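Local coordinates for protein putative oxidoreductase FAD-binding subunit (Sulfolobus tokodaii, PDB 4ZOH) that binds FAD and probably relays electrons as the flavoprotein subunit of a molybdopterin-dependent oxidoreductase complex, at residues B[1-6]-B[39-44]; B[22-27]-B[47-52]; B[110-115]-B[149-154]. All coordinates share one frame; numbering follows the deposited sequence.

Contact 1: B[1-6]-B[39-44]; sequences MYPPKF and MLKLRL. With ACY (acetic acid), chain L.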
loop_
_atom_site.group_PDB
_atom_site.type_symbol
_atom_site.label_atom_id
_atom_site.label_comp_id
_atom_site.label_asym_id
_atom_site.label_seq_id
_atom_site.Cartn_x
_atom_site.Cartn_y
_atom_site.Cartn_z
ATOM N N MET B 1 25.584 0.075 -7.359
ATOM C CA MET B 1 24.745 -0.097 -6.142
ATOM C C MET B 1 24.538 -1.573 -5.857
ATOM O O MET B 1 24.575 -1.950 -4.718
ATOM C CB MET B 1 23.402 0.650 -6.343
ATOM C CG MET B 1 22.436 0.623 -5.164
ATOM S SD MET B 1 23.090 1.293 -3.615
ATOM C CE MET B 1 22.153 0.356 -2.400
ATOM N N TYR B 2 24.278 -2.395 -6.894
ATOM C CA TYR B 2 23.806 -3.779 -6.748
ATOM C C TYR B 2 24.987 -4.611 -7.179
ATOM O O TYR B 2 25.419 -4.453 -8.298
ATOM C CB TYR B 2 22.594 -4.037 -7.657
ATOM C CG TYR B 2 21.525 -3.013 -7.355
ATOM C CD1 TYR B 2 20.731 -3.106 -6.197
ATOM C CD2 TYR B 2 21.343 -1.897 -8.200
ATOM C CE1 TYR B 2 19.792 -2.130 -5.879
ATOM C CE2 TYR B 2 20.394 -0.918 -7.891
ATOM C CZ TYR B 2 19.620 -1.047 -6.712
ATOM O OH TYR B 2 18.691 -0.078 -6.411
ATOM N N PRO B 3 25.555 -5.442 -6.275
ATOM C CA PRO B 3 26.631 -6.357 -6.713
ATOM C C PRO B 3 26.174 -7.246 -7.897
ATOM O O PRO B 3 24.948 -7.352 -8.155
ATOM C CB PRO B 3 26.866 -7.257 -5.488
ATOM C CG PRO B 3 26.366 -6.455 -4.349
ATOM C CD PRO B 3 25.159 -5.738 -4.892
ATOM N N PRO B 4 27.147 -7.849 -8.607
ATOM C CA PRO B 4 26.824 -8.900 -9.546
ATOM C C PRO B 4 26.593 -10.191 -8.749
ATOM O O PRO B 4 26.916 -10.264 -7.535
ATOM C CB PRO B 4 28.106 -9.007 -10.450
ATOM C CG PRO B 4 29.205 -8.464 -9.616
ATOM C CD PRO B 4 28.611 -7.598 -8.518
ATOM N N LYS B 5 26.037 -11.216 -9.419
ATOM C CA LYS B 5 25.804 -12.530 -8.746
ATOM C C LYS B 5 27.130 -13.161 -8.481
ATOM O O LYS B 5 27.998 -13.103 -9.335
ATOM C CB LYS B 5 25.005 -13.491 -9.624
ATOM C CG LYS B 5 23.670 -12.924 -10.068
ATOM C CD LYS B 5 22.708 -14.021 -10.512
ATOM C CE LYS B 5 21.483 -13.311 -11.041
ATOM N NZ LYS B 5 20.509 -14.279 -11.567
ATOM N N PHE B 6 27.255 -13.832 -7.342
ATOM C CA PHE B 6 28.433 -14.545 -7.038
ATOM C C PHE B 6 28.038 -15.632 -6.038
ATOM O O PHE B 6 26.994 -15.521 -5.373
ATOM C CB PHE B 6 29.528 -13.602 -6.494
ATOM C CG PHE B 6 29.089 -12.745 -5.305
ATOM C CD1 PHE B 6 28.902 -13.308 -4.039
ATOM C CD2 PHE B 6 28.848 -11.351 -5.480
ATOM C CE1 PHE B 6 28.497 -12.506 -2.973
ATOM C CE2 PHE B 6 28.469 -10.538 -4.408
ATOM C CZ PHE B 6 28.309 -11.106 -3.159
ATOM N N MET B 39 33.291 -2.102 -3.956
ATOM C CA MET B 39 33.763 -2.521 -5.294
ATOM C C MET B 39 32.774 -3.504 -5.983
ATOM O O MET B 39 32.567 -3.403 -7.206
ATOM C CB MET B 39 35.145 -3.175 -5.210
ATOM C CG MET B 39 36.350 -2.225 -5.044
ATOM S SD MET B 39 37.971 -3.067 -5.207
ATOM C CE MET B 39 37.995 -3.638 -6.901
ATOM N N LEU B 40 32.194 -4.452 -5.226
ATOM C CA LEU B 40 31.087 -5.294 -5.772
ATOM C C LEU B 40 29.964 -4.422 -6.239
ATOM O O LEU B 40 29.526 -4.531 -7.380
ATOM C CB LEU B 40 30.588 -6.340 -4.777
ATOM C CG LEU B 40 31.705 -7.361 -4.470
ATOM C CD1 LEU B 40 31.421 -8.085 -3.139
ATOM C CD2 LEU B 40 31.943 -8.327 -5.622
ATOM N N LYS B 41 29.535 -3.512 -5.383
ATOM C CA LYS B 41 28.421 -2.617 -5.714
ATOM C C LYS B 41 28.602 -1.756 -6.989
ATOM O O LYS B 41 27.585 -1.359 -7.641
ATOM C CB LYS B 41 28.117 -1.753 -4.510
ATOM C CG LYS B 41 27.715 -2.574 -3.277
ATOM C CD LYS B 41 26.742 -1.709 -2.549
ATOM C CE LYS B 41 27.408 -0.876 -1.534
ATOM N NZ LYS B 41 26.423 0.185 -1.211
ATOM N N LEU B 42 29.858 -1.449 -7.357
ATOM C CA LEU B 42 30.092 -0.661 -8.579
ATOM C C LEU B 42 30.441 -1.563 -9.740
ATOM O O LEU B 42 30.732 -1.076 -10.873
ATOM C CB LEU B 42 31.247 0.348 -8.385
ATOM C CG LEU B 42 30.925 1.515 -7.442
ATOM C CD1 LEU B 42 32.247 2.125 -7.017
ATOM C CD2 LEU B 42 29.921 2.562 -7.964
ATOM N N ARG B 43 30.507 -2.854 -9.425
ATOM C CA ARG B 43 30.795 -3.921 -10.378
ATOM C C ARG B 43 32.185 -3.775 -11.014
ATOM O O ARG B 43 32.402 -4.093 -12.182
ATOM C CB ARG B 43 29.656 -4.075 -11.412
ATOM C CG ARG B 43 28.341 -4.533 -10.746
ATOM C CD ARG B 43 27.286 -4.957 -11.741
ATOM N NE ARG B 43 26.025 -5.075 -11.008
ATOM C CZ ARG B 43 24.957 -5.757 -11.429
ATOM N NH1 ARG B 43 24.974 -6.397 -12.602
ATOM N NH2 ARG B 43 23.875 -5.785 -10.675
ATOM N N LEU B 44 33.115 -3.292 -10.215
ATOM C CA LEU B 44 34.520 -3.171 -10.624
ATOM C C LEU B 44 35.256 -4.488 -10.402
ATOM O O LEU B 44 36.373 -4.630 -10.804
ATOM C CB LEU B 44 35.187 -2.024 -9.834
ATOM C CG LEU B 44 34.581 -0.637 -10.050
ATOM C CD1 LEU B 44 35.096 0.324 -9.015
ATOM C CD2 LEU B 44 34.851 -0.082 -11.435
HETATM C C ACY L . 24.512 -0.821 -10.567
HETATM O O ACY L . 24.824 -1.940 -10.992
HETATM O OXT ACY L . 23.956 -0.793 -9.469
HETATM C CH3 ACY L . 24.800 0.475 -11.329
#
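Tyr2 and Pro3 lie against Leu40, Lys41 and Arg43 where helix 36-41 ends in a Schellman motif: Arg43 has a positive phi of 62°, and the backbone N atoms of Arg43 and Leu44 bond back to Leu40 O and Met39 O.

The polar part centres on one carbonyl. Arg43 NE donates to Tyr2 O at 2.8 Å and 154°, and Arg43 NH2 reaches the same Tyr2 O at 3.1 Å, a side-on grip with the oxygen at the guanidinium edge. NE is tilted somewhat from the carbonyl plane, whereas NH2 stands well above it. The arginine runs extended from CG to NE, which carries its flat head past Pro4, whose CA sits over one face. Arg43 NH1 is salt-bridged to an acidic side chain of another protein chain. Replacing Arg43 by alanine would probably leave Tyr2 O without both of these donors and the acidic side chain of the other chain without its mate.

At the terminus, Met1 N donates to Lys41 O at a very short 2.5 Å, a length to be taken as doubtful. An acetate, probably from the crystallisation liquor, lies beside it: Met1 N donates to acetate OXT at 2.8 Å. Tyr2 N donates to the same acetate OXT at 3.0 Å.

The remainder is close packing. Pro3 CA makes a nearly straight CA-H...O contact with Leu40 O at 3.5 Å, and Pro3 CB rests on Leu40 CB at 3.9 Å. Further along, Phe6 and Leu40 cross at about a right angle, with Phe6 CE2 4.0 Å from Leu40 CD1.

Contact 2: B[22-27]-B[47-52]; sequences EEHQDA and PSYIVE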
loop_
_atom_site.group_PDB
_atom_site.type_symbol
_atom_site.label_atom_id
_atom_site.label_comp_id
_atom_site.label_asym_id
_atom_site.label_seq_id
_atom_site.Cartn_x
_atom_site.Cartn_y
_atom_site.Cartn_z
ATOM N N GLU B 22 42.690 -21.581 -2.821
ATOM C CA GLU B 22 43.702 -22.272 -3.665
ATOM C C GLU B 22 43.032 -22.653 -4.962
ATOM O O GLU B 22 43.394 -22.130 -6.016
ATOM C CB GLU B 22 44.222 -23.586 -3.047
ATOM C CG GLU B 22 44.949 -23.520 -1.719
ATOM C CD GLU B 22 45.653 -24.813 -1.387
ATOM O OE1 GLU B 22 45.337 -25.443 -0.341
ATOM O OE2 GLU B 22 46.522 -25.192 -2.207
ATOM N N GLU B 23 42.032 -23.542 -4.843
ATOM C CA GLU B 23 41.319 -24.124 -5.984
ATOM C C GLU B 23 40.451 -23.168 -6.803
ATOM O O GLU B 23 40.129 -23.453 -7.958
ATOM C CB GLU B 23 40.496 -25.302 -5.509
ATOM C CG GLU B 23 41.341 -26.547 -5.315
ATOM C CD GLU B 23 40.986 -27.298 -4.055
ATOM O OE1 GLU B 23 39.795 -27.602 -3.862
ATOM O OE2 GLU B 23 41.901 -27.574 -3.251
ATOM N N HIS B 24 40.064 -22.037 -6.216
ATOM C CA HIS B 24 39.258 -21.062 -6.957
ATOM C C HIS B 24 39.968 -19.700 -7.053
ATOM O O HIS B 24 39.768 -18.783 -6.244
ATOM C CB HIS B 24 37.891 -20.947 -6.325
ATOM C CG HIS B 24 37.096 -22.194 -6.439
ATOM N ND1 HIS B 24 37.064 -23.151 -5.439
ATOM C CD2 HIS B 24 36.325 -22.661 -7.447
ATOM C CE1 HIS B 24 36.275 -24.139 -5.813
ATOM N NE2 HIS B 24 35.811 -23.867 -7.025
ATOM N N GLN B 25 40.807 -19.615 -8.065
ATOM C CA GLN B 25 41.732 -18.534 -8.280
ATOM C C GLN B 25 41.081 -17.197 -8.090
ATOM O O GLN B 25 41.725 -16.269 -7.636
ATOM C CB GLN B 25 42.264 -18.629 -9.716
ATOM C CG GLN B 25 43.157 -19.856 -9.956
ATOM C CD GLN B 25 44.590 -19.659 -9.460
ATOM O OE1 GLN B 25 45.123 -18.556 -9.524
ATOM N NE2 GLN B 25 45.219 -20.727 -8.982
ATOM N N ASP B 26 39.807 -17.082 -8.450
ATOM C CA ASP B 26 39.192 -15.776 -8.527
ATOM C C ASP B 26 38.075 -15.563 -7.487
ATOM O O ASP B 26 37.263 -14.660 -7.605
ATOM C CB ASP B 26 38.687 -15.583 -9.924
ATOM C CG ASP B 26 37.468 -16.319 -10.136
ATOM O OD1 ASP B 26 37.377 -17.495 -9.693
ATOM O OD2 ASP B 26 36.560 -15.693 -10.674
ATOM N N ALA B 27 38.037 -16.418 -6.486
ATOM C CA ALA B 27 37.255 -16.198 -5.294
ATOM C C ALA B 27 37.979 -15.164 -4.426
ATOM O O ALA B 27 39.194 -15.178 -4.367
ATOM C CB ALA B 27 37.094 -17.489 -4.534
ATOM N N PRO B 47 33.951 -11.640 -8.838
ATOM C CA PRO B 47 34.511 -12.914 -8.484
ATOM C C PRO B 47 33.443 -14.001 -8.602
ATOM O O PRO B 47 32.266 -13.688 -8.648
ATOM C CB PRO B 47 34.930 -12.723 -7.029
ATOM C CG PRO B 47 34.177 -11.564 -6.515
ATOM C CD PRO B 47 33.448 -10.907 -7.660
ATOM N N SER B 48 33.863 -15.260 -8.646
ATOM C CA SER B 48 32.977 -16.399 -8.769
ATOM C C SER B 48 32.406 -16.671 -7.401
ATOM O O SER B 48 31.242 -17.059 -7.269
ATOM C CB SER B 48 33.769 -17.617 -9.249
ATOM O OG SER B 48 34.980 -17.739 -8.504
ATOM N N TYR B 49 33.250 -16.486 -6.378
ATOM C CA TYR B 49 32.867 -16.743 -5.016
ATOM C C TYR B 49 33.408 -15.673 -4.071
ATOM O O TYR B 49 34.492 -15.161 -4.244
ATOM C CB TYR B 49 33.365 -18.122 -4.555
ATOM C CG TYR B 49 32.656 -19.294 -5.210
ATOM C CD1 TYR B 49 31.549 -19.898 -4.593
ATOM C CD2 TYR B 49 33.105 -19.826 -6.435
ATOM C CE1 TYR B 49 30.895 -20.975 -5.192
ATOM C CE2 TYR B 49 32.461 -20.912 -7.034
ATOM C CZ TYR B 49 31.359 -21.482 -6.410
ATOM O OH TYR B 49 30.712 -22.557 -6.994
ATOM N N ILE B 50 32.642 -15.359 -3.057
ATOM C CA ILE B 50 33.182 -14.626 -1.956
ATOM C C ILE B 50 33.325 -15.658 -0.825
ATOM O O ILE B 50 32.368 -16.374 -0.508
ATOM C CB ILE B 50 32.236 -13.460 -1.563
ATOM C CG1 ILE B 50 32.202 -12.362 -2.636
ATOM C CG2 ILE B 50 32.545 -12.927 -0.165
ATOM C CD1 ILE B 50 33.543 -11.789 -3.045
ATOM N N VAL B 51 34.502 -15.711 -0.205
ATOM C CA VAL B 51 34.752 -16.644 0.901
ATOM C C VAL B 51 34.752 -15.866 2.220
ATOM O O VAL B 51 35.552 -14.927 2.401
ATOM C CB VAL B 51 36.119 -17.350 0.677
ATOM C CG1 VAL B 51 36.459 -18.341 1.782
ATOM C CG2 VAL B 51 36.204 -17.918 -0.731
ATOM N N GLU B 52 33.904 -16.278 3.157
ATOM C CA GLU B 52 33.742 -15.500 4.392
ATOM C C GLU B 52 34.780 -15.911 5.450
ATOM O O GLU B 52 34.742 -17.015 5.937
ATOM C CB GLU B 52 32.275 -15.550 4.932
ATOM C CG GLU B 52 32.083 -14.836 6.256
ATOM C CD GLU B 52 30.693 -14.950 6.841
ATOM O OE1 GLU B 52 29.652 -14.784 6.142
ATOM O OE2 GLU B 52 30.634 -15.169 8.039
#
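Ala27 packs against Tyr49 and Val51 at the start of strand 28-30 in a small three-stranded parallel sheet whose central strand is 49-52; these two neighbouring strands are joined through helix 36-41 in a beta-alpha-beta crossover. The segment 22-27 leaves helix 14-23 and folds through a type I turn, His24 to Ala27, closed by Ala27 N bonding to His24 O, before entering the first of these strands. Backbone hydrogen bonds between Arg28 and both Tyr49 and Val51 then continue the pairing.

The polar link lies on the turn. Ser48 OG donates to Asp26 OD1 at 2.7 Å, meeting the carboxylate from above its plane, 38° out. Asp26 CG stands between its own backbone N and carbonyl carbon (chi1 77°), a rotation that brings the carboxylate across to the serine. Beside it, Asp26 O lies 3.1 Å from Pro47 CB, so the turn backbone presses on the proline ring as well.

Two partly exposed rings form an aromatic pair. The edge of Tyr49 points toward the face of His24, edge-to-face with planes at 55° and centroids 5.3 Å apart. Phe20 of helix 14-23 completes the cluster: it stacks on His24, takes Tyr49 edge-to-face, and its carbonyl O accepts from His24 ND1, which fixes the imidazole. Tyr49 OH is hydrogen-bonded to a polar side chain of another protein chain.

Ala27 carries the apolar side of the contact. Its CA makes a CA-H...O contact with Tyr49 O at 3.1 Å, and its methyl also touches Phe20 and Leu21 of helix 14-23. The same Ala27 CB touches Tyr49 CB at 3.8 Å and Val51 CG2 at 3.9 Å.

Contact 3: B[110-115]-B[149-154]; sequences ISHLDP and DMFTPD. With FAD (flavin-adenine dinucleotide), chain H.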
loop_
_atom_site.group_PDB
_atom_site.type_symbol
_atom_site.label_atom_id
_atom_site.label_comp_id
_atom_site.label_asym_id
_atom_site.label_seq_id
_atom_site.Cartn_x
_atom_site.Cartn_y
_atom_site.Cartn_z
ATOM N N ILE B 110 45.463 -3.557 4.278
ATOM C CA ILE B 110 46.757 -3.804 3.671
ATOM C C ILE B 110 46.673 -4.805 2.532
ATOM O O ILE B 110 47.530 -4.763 1.651
ATOM C CB ILE B 110 47.873 -4.177 4.682
ATOM C CG1 ILE B 110 47.736 -5.584 5.250
ATOM C CG2 ILE B 110 48.029 -3.136 5.813
ATOM C CD1 ILE B 110 48.985 -5.958 6.057
ATOM N N SER B 111 45.671 -5.707 2.531
ATOM C CA SER B 111 45.508 -6.586 1.355
ATOM C C SER B 111 44.911 -5.809 0.186
ATOM O O SER B 111 45.150 -6.113 -0.963
ATOM C CB SER B 111 44.717 -7.827 1.667
ATOM O OG SER B 111 45.283 -8.509 2.783
ATOM N N HIS B 112 44.226 -4.717 0.496
ATOM C CA HIS B 112 43.609 -3.904 -0.541
ATOM C C HIS B 112 44.569 -2.901 -1.185
ATOM O O HIS B 112 44.544 -2.733 -2.413
ATOM C CB HIS B 112 42.355 -3.208 0.046
ATOM C CG HIS B 112 41.678 -2.280 -0.911
ATOM N ND1 HIS B 112 41.117 -2.715 -2.099
ATOM C CD2 HIS B 112 41.437 -0.947 -0.836
ATOM C CE1 HIS B 112 40.596 -1.678 -2.730
ATOM N NE2 HIS B 112 40.754 -0.598 -1.976
ATOM N N LEU B 113 45.385 -2.218 -0.357
ATOM C CA LEU B 113 46.465 -1.300 -0.840
ATOM C C LEU B 113 46.051 -0.074 -1.632
ATOM O O LEU B 113 46.684 0.284 -2.641
ATOM C CB LEU B 113 47.569 -2.025 -1.608
ATOM C CG LEU B 113 48.538 -2.858 -0.773
ATOM C CD1 LEU B 113 49.638 -3.316 -1.724
ATOM C CD2 LEU B 113 49.145 -2.072 0.403
ATOM N N ASP B 114 45.006 0.595 -1.163
ATOM C CA ASP B 114 44.722 1.906 -1.708
ATOM C C ASP B 114 45.911 2.841 -1.399
ATOM O O ASP B 114 46.307 2.953 -0.251
ATOM C CB ASP B 114 43.444 2.472 -1.102
ATOM C CG ASP B 114 42.997 3.711 -1.790
ATOM O OD1 ASP B 114 43.697 4.772 -1.762
ATOM O OD2 ASP B 114 41.930 3.608 -2.380
ATOM N N PRO B 115 46.448 3.528 -2.417
ATOM C CA PRO B 115 47.620 4.378 -2.178
ATOM C C PRO B 115 47.338 5.623 -1.325
ATOM O O PRO B 115 48.278 6.406 -1.046
ATOM C CB PRO B 115 48.058 4.785 -3.598
ATOM C CG PRO B 115 46.811 4.710 -4.395
ATOM C CD PRO B 115 46.033 3.547 -3.834
ATOM N N ASP B 149 52.785 -2.631 -5.272
ATOM C CA ASP B 149 52.371 -1.462 -6.102
ATOM C C ASP B 149 50.953 -1.064 -5.620
ATOM O O ASP B 149 50.367 -1.797 -4.836
ATOM C CB ASP B 149 52.384 -1.839 -7.608
ATOM C CG ASP B 149 52.387 -0.633 -8.569
ATOM O OD1 ASP B 149 52.261 0.566 -8.224
ATOM O OD2 ASP B 149 52.462 -0.908 -9.764
ATOM N N MET B 150 50.413 0.085 -6.030
ATOM C CA MET B 150 49.019 0.377 -5.699
ATOM C C MET B 150 48.167 -0.884 -5.963
ATOM O O MET B 150 48.336 -1.544 -6.995
ATOM C CB MET B 150 48.485 1.579 -6.477
ATOM C CG MET B 150 48.733 1.542 -7.975
ATOM S SD MET B 150 48.079 3.042 -8.620
ATOM C CE MET B 150 48.721 2.999 -10.307
ATOM N N PHE B 151 47.348 -1.264 -4.975
ATOM C CA PHE B 151 46.349 -2.336 -5.100
ATOM C C PHE B 151 46.996 -3.684 -5.372
ATOM O O PHE B 151 46.303 -4.644 -5.731
ATOM C CB PHE B 151 45.276 -1.994 -6.178
ATOM C CG PHE B 151 44.563 -0.683 -5.942
ATOM C CD1 PHE B 151 43.636 -0.554 -4.903
ATOM C CD2 PHE B 151 44.802 0.432 -6.780
ATOM C CE1 PHE B 151 42.982 0.672 -4.674
ATOM C CE2 PHE B 151 44.165 1.660 -6.550
ATOM C CZ PHE B 151 43.243 1.774 -5.492
ATOM N N THR B 152 48.314 -3.768 -5.202
ATOM C CA THR B 152 49.053 -4.993 -5.579
ATOM C C THR B 152 49.886 -5.536 -4.407
ATOM O O THR B 152 51.079 -5.242 -4.313
ATOM C CB THR B 152 49.931 -4.770 -6.819
ATOM O OG1 THR B 152 49.207 -3.978 -7.753
ATOM C CG2 THR B 152 50.328 -6.105 -7.505
ATOM N N PRO B 153 49.242 -6.309 -3.503
ATOM C CA PRO B 153 49.916 -6.961 -2.384
ATOM C C PRO B 153 50.700 -8.182 -2.861
ATOM O O PRO B 153 50.452 -8.663 -3.949
ATOM C CB PRO B 153 48.752 -7.410 -1.494
ATOM C CG PRO B 153 47.661 -7.713 -2.478
ATOM C CD PRO B 153 47.796 -6.635 -3.526
ATOM N N ASP B 154 51.634 -8.649 -2.038
ATOM C CA ASP B 154 52.453 -9.843 -2.325
ATOM C C ASP B 154 51.719 -11.037 -1.753
ATOM O O ASP B 154 52.069 -11.588 -0.680
ATOM C CB ASP B 154 53.856 -9.696 -1.700
ATOM C CG ASP B 154 54.646 -11.013 -1.676
ATOM O OD1 ASP B 154 54.655 -11.731 -2.698
ATOM O OD2 ASP B 154 55.234 -11.335 -0.623
HETATM P PA FAD H . 37.534 -6.102 2.797
HETATM O O1A FAD H . 36.766 -5.051 2.070
HETATM O O2A FAD H . 36.866 -7.257 3.413
HETATM O O5B FAD H . 38.620 -6.704 1.849
HETATM C C5B FAD H . 39.446 -5.818 1.033
HETATM C C4B FAD H . 40.459 -6.720 0.134
HETATM O O4B FAD H . 41.313 -7.614 0.954
HETATM C C3B FAD H . 39.621 -7.678 -0.705
HETATM O O3B FAD H . 40.213 -7.810 -1.974
HETATM C C2B FAD H . 39.603 -9.006 0.088
HETATM O O2B FAD H . 39.399 -10.173 -0.718
HETATM C C1B FAD H . 40.985 -9.048 0.645
HETATM N N9A FAD H . 41.229 -9.477 2.017
HETATM C C8A FAD H . 40.593 -9.123 3.132
HETATM N N7A FAD H . 41.213 -9.685 4.195
HETATM C C5A FAD H . 42.264 -10.397 3.721
HETATM C C6A FAD H . 43.279 -11.170 4.325
HETATM N N6A FAD H . 43.283 -11.266 5.651
HETATM N N1A FAD H . 44.199 -11.781 3.556
HETATM C C2A FAD H . 44.230 -11.618 2.207
HETATM N N3A FAD H . 43.276 -10.896 1.609
HETATM C C4A FAD H . 42.283 -10.268 2.337
HETATM N N1 FAD H . 40.598 3.494 4.536
HETATM C C2 FAD H . 41.635 4.342 4.916
HETATM O O2 FAD H . 42.762 3.899 4.999
HETATM N N3 FAD H . 41.400 5.653 5.203
HETATM C C4 FAD H . 40.153 6.173 5.100
HETATM O O4 FAD H . 39.990 7.356 5.417
HETATM C C4X FAD H . 39.096 5.336 4.683
HETATM N N5 FAD H . 37.825 5.859 4.584
HETATM C C5X FAD H . 36.772 5.005 4.138
HETATM C C6 FAD H . 35.507 5.562 3.981
HETATM C C7 FAD H . 34.436 4.750 3.577
HETATM C C7M FAD H . 33.060 5.438 3.432
HETATM C C8 FAD H . 34.653 3.386 3.297
HETATM C C8M FAD H . 33.527 2.432 2.812
HETATM C C9 FAD H . 35.943 2.833 3.405
HETATM C C9A FAD H . 36.995 3.641 3.847
HETATM N N10 FAD H . 38.306 3.132 3.976
HETATM C C10 FAD H . 39.327 4.002 4.403
HETATM C "C1'" FAD H . 38.635 1.741 3.684
HETATM C "C2'" FAD H . 38.441 0.850 4.925
HETATM O "O2'" FAD H . 39.521 1.126 5.841
HETATM C "C3'" FAD H . 38.357 -0.661 4.570
HETATM O "O3'" FAD H . 37.846 -1.295 5.745
HETATM C "C4'" FAD H . 39.700 -1.281 4.220
HETATM O "O4'" FAD H . 40.293 -0.506 3.178
HETATM C "C5'" FAD H . 39.563 -2.748 3.758
HETATM O "O5'" FAD H . 39.487 -3.536 4.975
HETATM P P FAD H . 38.293 -4.545 5.183
HETATM O O1P FAD H . 38.614 -5.393 6.370
HETATM O O2P FAD H . 37.000 -3.825 5.198
HETATM O O3P FAD H . 38.503 -5.401 3.872
#
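Leu113 and Phe151 meet where helix 106-112 ends against the tight two-residue turn (type II, Asp149 to Thr152) linking strands 147-149 and 152-153. Packing is close on the inner side. Phe151 N donates to Leu113 O at 2.9 Å, from above the carbonyl plane, and Phe151 CA points a nearly straight CA-H...O contact (171°) at His112 O. Leu113 leaves the helix with positive phi, and its CD1 presses on the hairpin backbone, 3.5 Å from Pro153 N. Pro153 CG lies 3.3 Å from Ser111 O.

The outer side is looser. Phe151 is exposed, though its ring touches His112, Asp114 and Pro115: its edge turns toward the His112 face in an offset edge-to-face pair (planes at 66°, centroids 5.3 Å apart), and CZ reaches Pro115 CD at 3.7 Å. Met150 touches Pro115 only through CB, its extended chain leading away. No other protein chain of the assembly touches either segment.

On the far side of the helix, Ser111 OG, bonded to Gly107 O, is 3.3 Å from FAD N3A, and His112 CB faces the ribose. The hairpin thus backs a helix end that lines the adenosine part of the FAD pocket.

How the contacts relate
From the N terminus, contact 1 brings the first residues of the chain onto the end of helix 36-41, closing a loop that contains strand 7-10, helix 14-23 and strand 28-30. Contact 2 opens within that loop and closes beyond it, at strand 49-52, so the two cross along the chain. They touch directly: Phe6 and Leu40 pack on Pro47, and Phe6 also on Ile50, binding helix 36-41 to the parallel sheet. Contact 3 follows in series, tying helix 106-112 to the hairpin of strands 147-149 and 152-153. It stands apart from contact 2 but meets contact 1 where Met39 SD packs on His112 CE1.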